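Local coordinates for Sys-1 protein (Caenorhabditis elegans, PDB 3C2G) that acts as a beta-catenin-type transcription coregulator in the Wnt asymmetry pathway, binding the TCF factor POP-1 directly, at residues 592-597 against 610-615; 568-573 against 606-611. All blocks are in the same frame, centred on the assembly; numbering follows the deposited sequence.

Interaction 1 (592-597 against 610-615); sequences PMLEGL and NSLLSR
Where helix 591-598 packs against helix 603-613, the last two helices of the armadillo domain, Leu594 meets Leu612 and Leu613 in a wholly apolar contact that illustrates how one branched side chain can serve two neighbours on the facing helix. The forked end of Leu594 divides the work. CD2 comes to 3.8 Å from CD1 of Leu613. CG of Leu594 lies 4.0 Å from that same methyl, and the two side chains slide past each other in opposite directions. The other branch, CD1, turns to CD2 of Leu612 at 4.1 Å, and here the side chains cross at about a right angle. With CG of Leu594 anti to the backbone N (chi1 178°), the side chain is carried toward the facing helix, and both methyls find a partner. Of the CA atoms, those of Leu594 and Leu613 come nearest, 7.2 Å apart.

Armadillo domains are superhelical stacks of short helices with apolar interfaces, and here helix 563-579 closes the third side: Leu570 touches both Leu594 and Leu612, while Cys573 and Leu577 also reach Leu612. Cutting Leu594 back to an alanine here is likely to cost CD1 of Leu613 its partner across the interface and to leave CD2 of Leu612 resting on Leu570 without the leucine methyl beside it.

Farther along the 610-615 segment, the hydroxyl of Ser614 donates to the carbonyl O of Ser611, with OG 3.0 Å from that oxygen and above the carbonyl plane. Beyond it, Arg615 forms a salt bridge through NE to Asp574.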
loop_
_atom_site.group_PDB
_atom_site.type_symbol
_atom_site.label_atom_id
_atom_site.label_comp_id
_atom_site.label_asym_id
_atom_site.label_seq_id
_atom_site.Cartn_x
_atom_site.Cartn_y
_atom_site.Cartn_z
ATOM N N PRO A 592 6.078 -36.012 33.926
ATOM C CA PRO A 592 5.840 -35.141 35.086
ATOM C C PRO A 592 5.082 -33.866 34.734
ATOM O O PRO A 592 4.298 -33.370 35.546
ATOM C CB PRO A 592 7.255 -34.791 35.570
ATOM C CG PRO A 592 8.114 -35.874 35.045
ATOM C CD PRO A 592 7.523 -36.231 33.714
HETATM N N MSE A 593 5.311 -33.345 33.535
HETATM C CA MSE A 593 4.548 -32.198 33.062
HETATM C C MSE A 593 3.052 -32.506 32.939
HETATM O O MSE A 593 2.213 -31.684 33.305
HETATM C CB MSE A 593 5.090 -31.699 31.734
HETATM C CG MSE A 593 4.519 -30.364 31.345
HETATM SE SE MSE A 593 3.923 -30.364 29.498
HETATM C CE MSE A 593 2.391 -31.573 29.616
ATOM N N LEU A 594 2.727 -33.686 32.424
ATOM C CA LEU A 594 1.337 -34.101 32.293
ATOM C C LEU A 594 0.689 -34.323 33.663
ATOM O O LEU A 594 -0.490 -34.029 33.846
ATOM C CB LEU A 594 1.222 -35.352 31.413
ATOM C CG LEU A 594 -0.150 -35.994 31.183
ATOM C CD1 LEU A 594 -1.132 -35.017 30.564
ATOM C CD2 LEU A 594 -0.003 -37.221 30.312
ATOM N N GLU A 595 1.464 -34.836 34.617
ATOM C CA GLU A 595 0.972 -35.029 35.982
ATOM C C GLU A 595 0.679 -33.672 36.609
ATOM O O GLU A 595 -0.363 -33.487 37.240
ATOM C CB GLU A 595 1.965 -35.828 36.834
ATOM N N GLY A 596 1.593 -32.725 36.398
ATOM C CA GLY A 596 1.382 -31.332 36.787
ATOM C C GLY A 596 0.035 -30.785 36.341
ATOM O O GLY A 596 -0.645 -30.102 37.112
ATOM N N LEU A 597 -0.362 -31.101 35.107
ATOM C CA LEU A 597 -1.625 -30.618 34.539
ATOM C C LEU A 597 -2.881 -31.198 35.203
ATOM O O LEU A 597 -3.958 -30.605 35.128
ATOM C CB LEU A 597 -1.656 -30.832 33.023
ATOM C CG LEU A 597 -0.802 -29.881 32.174
ATOM C CD1 LEU A 597 -0.885 -30.269 30.714
ATOM C CD2 LEU A 597 -1.210 -28.420 32.363
ATOM N N ASN A 610 -5.841 -36.245 33.513
ATOM C CA ASN A 610 -5.774 -37.593 34.089
ATOM C C ASN A 610 -6.468 -38.669 33.265
ATOM O O ASN A 610 -6.064 -39.838 33.302
ATOM C CB ASN A 610 -6.130 -37.651 35.593
ATOM C CG ASN A 610 -7.391 -36.889 35.941
ATOM O OD1 ASN A 610 -8.476 -37.188 35.436
ATOM N ND2 ASN A 610 -7.261 -35.911 36.835
ATOM N N SER A 611 -7.463 -38.274 32.476
ATOM C CA SER A 611 -8.029 -39.182 31.474
ATOM C C SER A 611 -6.952 -39.603 30.473
ATOM O O SER A 611 -6.865 -40.772 30.111
ATOM C CB SER A 611 -9.198 -38.537 30.733
ATOM O OG SER A 611 -10.099 -37.925 31.631
ATOM N N LEU A 612 -6.133 -38.644 30.041
ATOM C CA LEU A 612 -5.020 -38.919 29.134
ATOM C C LEU A 612 -3.893 -39.692 29.826
ATOM O O LEU A 612 -3.272 -40.568 29.220
ATOM C CB LEU A 612 -4.488 -37.624 28.500
ATOM C CG LEU A 612 -3.296 -37.678 27.531
ATOM C CD1 LEU A 612 -3.551 -38.588 26.338
ATOM C CD2 LEU A 612 -2.933 -36.292 27.058
ATOM N N LEU A 613 -3.640 -39.370 31.095
ATOM C CA LEU A 613 -2.608 -40.058 31.894
ATOM C C LEU A 613 -2.791 -41.585 31.954
ATOM O O LEU A 613 -1.824 -42.341 31.796
ATOM C CB LEU A 613 -2.559 -39.475 33.309
ATOM C CG LEU A 613 -1.343 -39.770 34.191
ATOM C CD1 LEU A 613 -0.069 -39.126 33.635
ATOM C CD2 LEU A 613 -1.604 -39.299 35.625
ATOM N N SER A 614 -4.031 -42.029 32.149
ATOM C CA SER A 614 -4.332 -43.456 32.275
ATOM C C SER A 614 -4.036 -44.281 31.016
ATOM O O SER A 614 -4.042 -45.509 31.065
ATOM C CB SER A 614 -5.788 -43.662 32.703
ATOM O OG SER A 614 -6.680 -43.392 31.632
ATOM N N ARG A 615 -3.781 -43.610 29.897
ATOM C CA ARG A 615 -3.511 -44.293 28.627
ATOM C C ARG A 615 -2.101 -44.879 28.558
ATOM O O ARG A 615 -1.863 -45.866 27.852
ATOM C CB ARG A 615 -3.705 -43.345 27.440
ATOM C CG ARG A 615 -5.046 -42.640 27.374
ATOM C CD ARG A 615 -6.075 -43.430 26.614
ATOM N NE ARG A 615 -7.287 -42.642 26.420
ATOM C CZ ARG A 615 -8.447 -43.140 26.010
ATOM N NH1 ARG A 615 -8.558 -44.437 25.752
ATOM N NH2 ARG A 615 -9.496 -42.341 25.858
#

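Interaction 2 (568-573 against 606-611)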
loop_
_atom_site.group_PDB
_atom_site.type_symbol
_atom_site.label_atom_id
_atom_site.label_comp_id
_atom_site.label_asym_id
_atom_site.label_seq_id
_atom_site.Cartn_x
_atom_site.Cartn_y
_atom_site.Cartn_z
ATOM N N ASN A 568 -7.302 -28.363 24.213
ATOM C CA ASN A 568 -7.462 -28.972 22.892
ATOM C C ASN A 568 -6.430 -30.076 22.658
ATOM O O ASN A 568 -6.738 -31.155 22.142
ATOM C CB ASN A 568 -7.402 -27.908 21.788
ATOM C CG ASN A 568 -8.740 -27.219 21.570
ATOM O OD1 ASN A 568 -9.774 -27.658 22.077
ATOM N ND2 ASN A 568 -8.728 -26.150 20.805
ATOM N N VAL A 569 -5.204 -29.786 23.069
ATOM C CA VAL A 569 -4.108 -30.718 22.929
ATOM C C VAL A 569 -4.375 -31.965 23.758
ATOM O O VAL A 569 -4.190 -33.076 23.275
ATOM C CB VAL A 569 -2.779 -30.049 23.288
ATOM C CG1 VAL A 569 -1.741 -31.069 23.684
ATOM C CG2 VAL A 569 -2.296 -29.204 22.105
ATOM N N LEU A 570 -4.845 -31.781 24.985
ATOM C CA LEU A 570 -5.153 -32.912 25.854
ATOM C C LEU A 570 -6.257 -33.782 25.274
ATOM O O LEU A 570 -6.140 -35.013 25.254
ATOM C CB LEU A 570 -5.549 -32.440 27.254
ATOM C CG LEU A 570 -4.448 -31.771 28.069
ATOM C CD1 LEU A 570 -5.032 -31.000 29.245
ATOM C CD2 LEU A 570 -3.424 -32.780 28.532
ATOM N N VAL A 571 -7.317 -33.141 24.797
ATOM C CA VAL A 571 -8.497 -33.853 24.330
ATOM C C VAL A 571 -8.212 -34.619 23.047
ATOM O O VAL A 571 -8.622 -35.777 22.920
ATOM C CB VAL A 571 -9.694 -32.897 24.162
ATOM C CG1 VAL A 571 -10.869 -33.573 23.434
ATOM C CG2 VAL A 571 -10.147 -32.379 25.538
ATOM N N VAL A 572 -7.506 -33.985 22.106
ATOM C CA VAL A 572 -7.210 -34.626 20.834
ATOM C C VAL A 572 -6.329 -35.854 21.052
ATOM O O VAL A 572 -6.533 -36.887 20.414
ATOM C CB VAL A 572 -6.594 -33.651 19.766
ATOM C CG1 VAL A 572 -5.099 -33.432 19.967
ATOM C CG2 VAL A 572 -6.832 -34.184 18.371
ATOM N N CYS A 573 -5.364 -35.729 21.963
ATOM C CA CYS A 573 -4.475 -36.830 22.285
ATOM C C CYS A 573 -5.258 -38.012 22.842
ATOM O O CYS A 573 -5.068 -39.146 22.402
ATOM C CB CYS A 573 -3.403 -36.390 23.276
ATOM S SG CYS A 573 -2.075 -35.453 22.525
ATOM N N ALA A 606 -7.759 -30.171 34.022
ATOM C CA ALA A 606 -7.448 -31.210 35.004
ATOM C C ALA A 606 -8.127 -32.545 34.681
ATOM O O ALA A 606 -7.499 -33.602 34.769
ATOM C CB ALA A 606 -7.812 -30.741 36.401
ATOM N N LYS A 607 -9.398 -32.495 34.288
ATOM C CA LYS A 607 -10.142 -33.707 33.928
ATOM C C LYS A 607 -9.561 -34.405 32.696
ATOM O O LYS A 607 -9.443 -35.632 32.671
ATOM C CB LYS A 607 -11.630 -33.398 33.715
ATOM N N ALA A 608 -9.199 -33.621 31.681
ATOM C CA ALA A 608 -8.619 -34.164 30.451
ATOM C C ALA A 608 -7.256 -34.794 30.726
ATOM O O ALA A 608 -6.948 -35.881 30.225
ATOM C CB ALA A 608 -8.495 -33.077 29.411
ATOM N N ALA A 609 -6.465 -34.097 31.541
ATOM C CA ALA A 609 -5.124 -34.526 31.912
ATOM C C ALA A 609 -5.071 -35.949 32.464
ATOM O O ALA A 609 -4.339 -36.785 31.927
ATOM C CB ALA A 609 -4.504 -33.542 32.893
ATOM N N ASN A 610 -5.841 -36.245 33.513
ATOM C CA ASN A 610 -5.774 -37.593 34.089
ATOM C C ASN A 610 -6.468 -38.669 33.265
ATOM O O ASN A 610 -6.064 -39.838 33.302
ATOM C CB ASN A 610 -6.130 -37.651 35.593
ATOM C CG ASN A 610 -7.391 -36.889 35.941
ATOM O OD1 ASN A 610 -8.476 -37.188 35.436
ATOM N ND2 ASN A 610 -7.261 -35.911 36.835
ATOM N N SER A 611 -7.463 -38.274 32.476
ATOM C CA SER A 611 -8.029 -39.182 31.474
ATOM C C SER A 611 -6.952 -39.603 30.473
ATOM O O SER A 611 -6.865 -40.772 30.111
ATOM C CB SER A 611 -9.198 -38.537 30.733
ATOM O OG SER A 611 -10.099 -37.925 31.631
#
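Leu570 and Ala608 provide the closest apolar contact between segments 568-573 and 606-611, with CB of Leu570 only 3.7 Å from CB of Ala608. It is a case of a small residue letting a large one lie close to the opposing backbone. The methyl of Ala608 is met a second time by CD1 of Leu570, at 4.0 Å, and this branch runs on to the backbone N of Ala609 at 4.1 Å. The other branch, CD2, passes CA of Ala609 at 4.2 Å. Because CG of Leu570 is anti to the carbonyl carbon (chi1 -67°), the fork lies over the Ala608-Ala609 backbone. Val571 adds a lighter touch on Ala608, its CG2 lying 4.3 Å from the alanine CB.

The helices run in broadly the same direction, their short segments crossing at 36° with axes 8.9 Å apart at the closest point. Such close packing between helices that are not consecutive in the chain is in keeping with an armadillo array, a superhelical stack of helices. Outside the pair, Val571 also touches Leu530 of helix 515-535, and Ala609 packs on Leu597 and Thr598 of helix 591-598.

No hydrogen bond joins the two segments. A side-chain hydrogen bond lies within 606-611: the hydroxyl of Ser611 donates to the carbonyl O of Lys607, one turn earlier, with OG 2.6 Å from that oxygen and tilted 27° from the carbonyl plane. The backbone bond from Ser611 to the same oxygen is weak.

In the fold
Read from the N terminus, the chain passes through helix 563-579, the short helix 583-586 and helix 591-598, and ends its helical part with helix 603-613. Interaction 2 closes the longer loop, with 32 residues between 568-573 and 606-611; interaction 1 closes a shorter one, with 12 between 592-597 and 610-615. Because 592-597 lies inside the longer loop while 610-615 runs past 606-611, the loops cross rather than nest; both end on helix 603-613, sharing Asn610 and Ser611. Their centres are 8 Å apart, and Leu570 CD2 approaches Leu594 CD1 to 3.8 Å. Together they tie three helices into the C-terminal end of the elongated armadillo domain.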